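Local coordinates for protein AgaA (PDB 6HLX) that binds the opine agropinic acid as the periplasmic solute-binding component of an ABC import system in Rhizobium radiobacter, at residues 361-364 / 365-369; 388-391 / 392-396. One frame throughout, in Å; residues are numbered along the deposited sequence.

Two short helical stretches of one periplasmic binding protein illustrate how the same backbone pattern can serve different ends. Contact 1, within helix 360-369, is partly buried: one flank is exposed, whereas the other sends Arg363 and Met364 into the agropinic acid pocket, so its distinctive chemistry is the hydrogen bonding of a guanidinium to the ligand. Contact 2, the short helix 388-393 and the turn after it, is buried and aromatic, with Trp388 and three consecutive tyrosines; Leu389, Tyr393 and Tyr394 meet helices 411-422 or 426-443. The centres of contact 1 and contact 2 lie about 19 Å apart, and the two do not touch. The Tyr392 side chain comes within about 6 Å of the ligand.

Contact 1: 361-364 / 365-369; sequences ASRM and AKAST. With G9Z (agropinic acid), chain E.
Arg363 and Ala367, one turn apart in helix 360-369, show how a helix can present a guanidinium group to a ligand. Ala367 CB lies over one face of that group, toward its rim and 3.5 Å from Arg363 NH2, while OAT of agropinic acid approaches at its edge, in plane. Arg363 NH2 donates to ligand OAT at 2.9 Å along a fairly straight path (165°), and NH1 donates to ligand OAS at 2.9 Å with a more bent geometry (141°). Two neighbouring oxygens of the sugar-derived chain are thus gripped by the two terminal nitrogens. NH1 is also hydrogen-bonded to Thr375, which helps fix the rotation of the group. With CG anti to the backbone N (chi1 177°), the chain leaves the helix and reaches the pocket after a bend at chi2. Met364 SD lies in the guanidinium plane, at its edge, and 3.7 Å from ligand OAT.

The backbone acceptors are met in the i to i+4 pattern: Ala367 N binds Arg363 O at 2.8 Å, and Ser368 N binds Met364 O at 2.9 Å. Ala365 N and Lys366 N likewise donate to Ala361 O and Ser362 O. Ser368 OG donates back to Ala365 O at 2.7 Å. Ser362 OG instead bonds Asp359. The helix packs against strand 322-327 through Leu327, which Arg363 and Lys366 both touch, and Arg363 reaches on to strand 374-379.

Contact 2: 388-391 / 392-396; sequences WLSN and YYYGG
A short helix, 388-393, running out into a turn at Tyr394 is the element here, a buried aromatic part of the solute-binding fold in which residues four apart pack on one another. Trp388 and Tyr392 form an offset edge-to-face (T-shaped) pair: the six-membered ring of the tryptophan turns its edge to the face of the tyrosine, with centroids 5.2 Å apart and planes at 83°. The touching edge is CE3 and CZ3, and Trp388 CE3 comes 3.5 Å from Tyr392 CD1. With CG between the backbone N and the carbonyl carbon (chi1 70°), Trp388 brings its benzo edge up to the tyrosine. Phe471 makes a further edge-to-face pair with the indole. The Tyr392 hydroxyl is hydrogen-bonded to Leu380 O and Ser379 OG, tying the ring to the end of strand 374-379 and the loop beyond it.

The next pair along the helix, Leu389 and Tyr393, lie side by side and point the same way, both facing helix 426-443; Phe436 of that helix meets the Tyr393 ring edge-to-face, and Tyr448 bonds its hydroxyl. The carbonyl of Leu389 is shared: Tyr393 N binds its oxygen at 2.8 Å, while Tyr392 N makes a weak bond to it. Beyond Tyr393 the chain leaves helical geometry; the Tyr394 side chain leads away, and its hydroxyl is hydrogen-bonded to Asp418 on helix 411-422. The last helical link is nevertheless kept: Tyr394 N donates to Ser390 O at 2.9 Å, while Tyr394 CB packs 3.2 Å from the same Ser390 O.

Contact 1: 361-364 / 365-369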
loop_
_atom_site.group_PDB
_atom_site.type_symbol
_atom_site.label_atom_id
_atom_site.label_comp_id
_atom_site.label_asym_id
_atom_site.label_seq_id
_atom_site.Cartn_x
_atom_site.Cartn_y
_atom_site.Cartn_z
ATOM N N ALA A 361 -13.761 5.197 -0.570
ATOM C CA ALA A 361 -14.181 4.043 -1.384
ATOM C C ALA A 361 -14.544 4.470 -2.826
ATOM O O ALA A 361 -14.179 3.770 -3.785
ATOM C CB ALA A 361 -15.354 3.330 -0.724
ATOM N N SER A 362 -15.205 5.644 -2.982
ATOM C CA SER A 362 -15.552 6.121 -4.329
ATOM C C SER A 362 -14.295 6.509 -5.098
ATOM O O SER A 362 -14.193 6.175 -6.269
ATOM C CB SER A 362 -16.523 7.296 -4.270
ATOM O OG SER A 362 -17.703 6.855 -3.607
ATOM N N ARG A 363 -13.322 7.177 -4.426
ATOM C CA ARG A 363 -12.051 7.532 -5.091
ATOM C C ARG A 363 -11.353 6.225 -5.565
ATOM O O ARG A 363 -10.888 6.155 -6.702
ATOM C CB ARG A 363 -11.138 8.316 -4.094
ATOM C CG ARG A 363 -9.745 8.696 -4.635
ATOM C CD ARG A 363 -8.726 7.563 -4.512
ATOM N NE ARG A 363 -7.438 7.982 -5.053
ATOM C CZ ARG A 363 -6.410 7.180 -5.315
ATOM N NH1 ARG A 363 -5.295 7.674 -5.838
ATOM N NH2 ARG A 363 -6.483 5.881 -5.046
ATOM N N MET A 364 -11.262 5.209 -4.692
ATOM C CA MET A 364 -10.589 3.937 -5.022
ATOM C C MET A 364 -11.258 3.214 -6.179
ATOM O O MET A 364 -10.541 2.636 -7.000
ATOM C CB MET A 364 -10.547 2.966 -3.815
ATOM C CG MET A 364 -9.329 3.053 -2.977
ATOM S SD MET A 364 -7.733 3.120 -3.847
ATOM C CE MET A 364 -7.168 1.509 -3.786
ATOM N N ALA A 365 -12.619 3.209 -6.242
ATOM C CA ALA A 365 -13.335 2.553 -7.345
ATOM C C ALA A 365 -12.939 3.238 -8.656
ATOM O O ALA A 365 -12.689 2.552 -9.642
ATOM C CB ALA A 365 -14.840 2.647 -7.149
ATOM N N LYS A 366 -12.861 4.588 -8.661
ATOM C CA LYS A 366 -12.456 5.305 -9.877
ATOM C C LYS A 366 -10.979 5.037 -10.203
ATOM O O LYS A 366 -10.644 4.815 -11.368
ATOM C CB LYS A 366 -12.693 6.809 -9.748
ATOM C CG LYS A 366 -14.165 7.210 -9.701
ATOM C CD LYS A 366 -14.298 8.729 -9.630
ATOM C CE LYS A 366 -15.428 9.245 -10.487
ATOM N NZ LYS A 366 -15.418 10.730 -10.564
ATOM N N ALA A 367 -10.103 5.068 -9.192
ATOM C CA ALA A 367 -8.669 4.839 -9.404
ATOM C C ALA A 367 -8.404 3.443 -9.993
ATOM O O ALA A 367 -7.565 3.302 -10.898
ATOM C CB ALA A 367 -7.897 5.034 -8.104
ATOM N N SER A 368 -9.177 2.433 -9.536
ATOM C CA SER A 368 -9.063 1.034 -9.983
ATOM C C SER A 368 -9.359 0.837 -11.458
ATOM O O SER A 368 -8.810 -0.090 -12.042
ATOM C CB SER A 368 -9.947 0.110 -9.134
ATOM O OG SER A 368 -11.308 0.187 -9.526
ATOM N N THR A 369 -10.235 1.674 -12.053
ATOM C CA THR A 369 -10.598 1.601 -13.473
ATOM C C THR A 369 -9.915 2.677 -14.338
ATOM O O THR A 369 -10.175 2.736 -15.536
ATOM C CB THR A 369 -12.127 1.646 -13.681
ATOM O OG1 THR A 369 -12.650 2.902 -13.240
ATOM C CG2 THR A 369 -12.857 0.472 -13.024
HETATM O OAM G9Z E . -5.865 3.811 1.993
HETATM C CAB G9Z E . -5.563 5.011 1.933
HETATM C CAC G9Z E . -6.366 6.028 2.489
HETATM C CB G9Z E . -5.618 7.368 2.211
HETATM C CA G9Z E . -4.457 6.993 1.305
HETATM C C G9Z E . -3.221 7.506 1.811
HETATM O O G9Z E . -2.598 6.840 2.682
HETATM N N G9Z E . -4.522 5.496 1.232
HETATM C CAG G9Z E . -3.479 4.634 0.553
HETATM C CAH G9Z E . -3.710 4.612 -0.959
HETATM O OAP G9Z E . -3.518 5.948 -1.424
HETATM C CAI G9Z E . -2.751 3.667 -1.690
HETATM O OAQ G9Z E . -2.642 2.432 -0.938
HETATM C CAJ G9Z E . -3.282 3.295 -3.115
HETATM O OAR G9Z E . -2.352 2.402 -3.756
HETATM C CAK G9Z E . -3.625 4.477 -4.053
HETATM O OAT G9Z E . -4.357 3.988 -5.194
HETATM C CAL G9Z E . -2.385 5.281 -4.474
HETATM O OAS G9Z E . -2.786 6.442 -5.234
HETATM O OXT G9Z E . -2.829 8.626 1.384
#

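Contact 2: 388-391 / 392-396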
loop_
_atom_site.group_PDB
_atom_site.type_symbol
_atom_site.label_atom_id
_atom_site.label_comp_id
_atom_site.label_asym_id
_atom_site.label_seq_id
_atom_site.Cartn_x
_atom_site.Cartn_y
_atom_site.Cartn_z
ATOM N N TRP A 388 10.005 -2.826 -5.911
ATOM C CA TRP A 388 8.745 -2.113 -5.624
ATOM C C TRP A 388 8.467 -1.154 -6.804
ATOM O O TRP A 388 7.319 -0.854 -7.117
ATOM C CB TRP A 388 8.840 -1.301 -4.314
ATOM C CG TRP A 388 9.748 -0.091 -4.341
ATOM C CD1 TRP A 388 11.055 -0.037 -3.944
ATOM C CD2 TRP A 388 9.365 1.268 -4.652
ATOM N NE1 TRP A 388 11.527 1.259 -4.031
ATOM C CE2 TRP A 388 10.501 2.084 -4.437
ATOM C CE3 TRP A 388 8.163 1.876 -5.089
ATOM C CZ2 TRP A 388 10.466 3.487 -4.611
ATOM C CZ3 TRP A 388 8.136 3.260 -5.283
ATOM C CH2 TRP A 388 9.284 4.044 -5.074
ATOM N N LEU A 389 9.540 -0.697 -7.479
ATOM C CA LEU A 389 9.435 0.203 -8.631
ATOM C C LEU A 389 8.599 -0.362 -9.778
ATOM O O LEU A 389 7.966 0.419 -10.498
ATOM C CB LEU A 389 10.843 0.587 -9.121
ATOM C CG LEU A 389 11.652 1.440 -8.123
ATOM C CD1 LEU A 389 13.173 1.411 -8.458
ATOM C CD2 LEU A 389 11.100 2.892 -8.077
ATOM N N SER A 390 8.629 -1.707 -10.000
ATOM C CA SER A 390 7.873 -2.277 -11.137
ATOM C C SER A 390 6.382 -2.003 -10.998
ATOM O O SER A 390 5.708 -1.724 -11.985
ATOM C CB SER A 390 8.082 -3.779 -11.244
ATOM O OG SER A 390 9.300 -4.056 -11.908
ATOM N N ASN A 391 5.879 -2.074 -9.760
ATOM C CA ASN A 391 4.473 -1.842 -9.478
ATOM C C ASN A 391 4.039 -0.420 -9.911
ATOM O O ASN A 391 2.915 -0.236 -10.377
ATOM C CB ASN A 391 4.203 -2.100 -8.002
ATOM C CG ASN A 391 2.774 -1.875 -7.582
ATOM O OD1 ASN A 391 1.795 -2.341 -8.227
ATOM N ND2 ASN A 391 2.626 -1.140 -6.503
ATOM N N TYR A 392 4.971 0.558 -9.818
ATOM C CA TYR A 392 4.747 1.950 -10.214
ATOM C C TYR A 392 5.020 2.233 -11.692
ATOM O O TYR A 392 4.325 3.051 -12.290
ATOM C CB TYR A 392 5.658 2.874 -9.355
ATOM C CG TYR A 392 5.096 3.084 -7.971
ATOM C CD1 TYR A 392 5.193 2.087 -6.994
ATOM C CD2 TYR A 392 4.453 4.267 -7.636
ATOM C CE1 TYR A 392 4.599 2.246 -5.741
ATOM C CE2 TYR A 392 3.873 4.445 -6.378
ATOM C CZ TYR A 392 3.958 3.433 -5.433
ATOM O OH TYR A 392 3.321 3.596 -4.229
ATOM N N TYR A 393 6.082 1.624 -12.261
ATOM C CA TYR A 393 6.606 1.994 -13.588
ATOM C C TYR A 393 6.436 1.022 -14.738
ATOM O O TYR A 393 6.522 1.451 -15.893
ATOM C CB TYR A 393 8.116 2.287 -13.453
ATOM C CG TYR A 393 8.399 3.592 -12.737
ATOM C CD1 TYR A 393 8.459 3.647 -11.346
ATOM C CD2 TYR A 393 8.605 4.774 -13.450
ATOM C CE1 TYR A 393 8.684 4.849 -10.676
ATOM C CE2 TYR A 393 8.856 5.978 -12.793
ATOM C CZ TYR A 393 8.876 6.013 -11.404
ATOM O OH TYR A 393 9.116 7.195 -10.743
ATOM N N TYR A 394 6.318 -0.285 -14.458
ATOM C CA TYR A 394 6.287 -1.278 -15.536
ATOM C C TYR A 394 5.031 -1.148 -16.405
ATOM O O TYR A 394 3.994 -0.697 -15.931
ATOM C CB TYR A 394 6.323 -2.690 -14.930
ATOM C CG TYR A 394 6.833 -3.738 -15.896
ATOM C CD1 TYR A 394 8.193 -3.872 -16.153
ATOM C CD2 TYR A 394 5.953 -4.563 -16.588
ATOM C CE1 TYR A 394 8.669 -4.818 -17.057
ATOM C CE2 TYR A 394 6.419 -5.513 -17.502
ATOM C CZ TYR A 394 7.784 -5.662 -17.701
ATOM O OH TYR A 394 8.269 -6.603 -18.582
ATOM N N GLY A 395 5.132 -1.596 -17.647
ATOM C CA GLY A 395 3.981 -1.719 -18.524
ATOM C C GLY A 395 3.302 -3.042 -18.196
ATOM O O GLY A 395 2.707 -3.192 -17.121
ATOM N N GLY A 396 3.467 -4.037 -19.074
ATOM C CA GLY A 396 2.885 -5.358 -18.840
ATOM C C GLY A 396 1.429 -5.480 -19.256
ATOM O O GLY A 396 0.895 -4.608 -19.956
#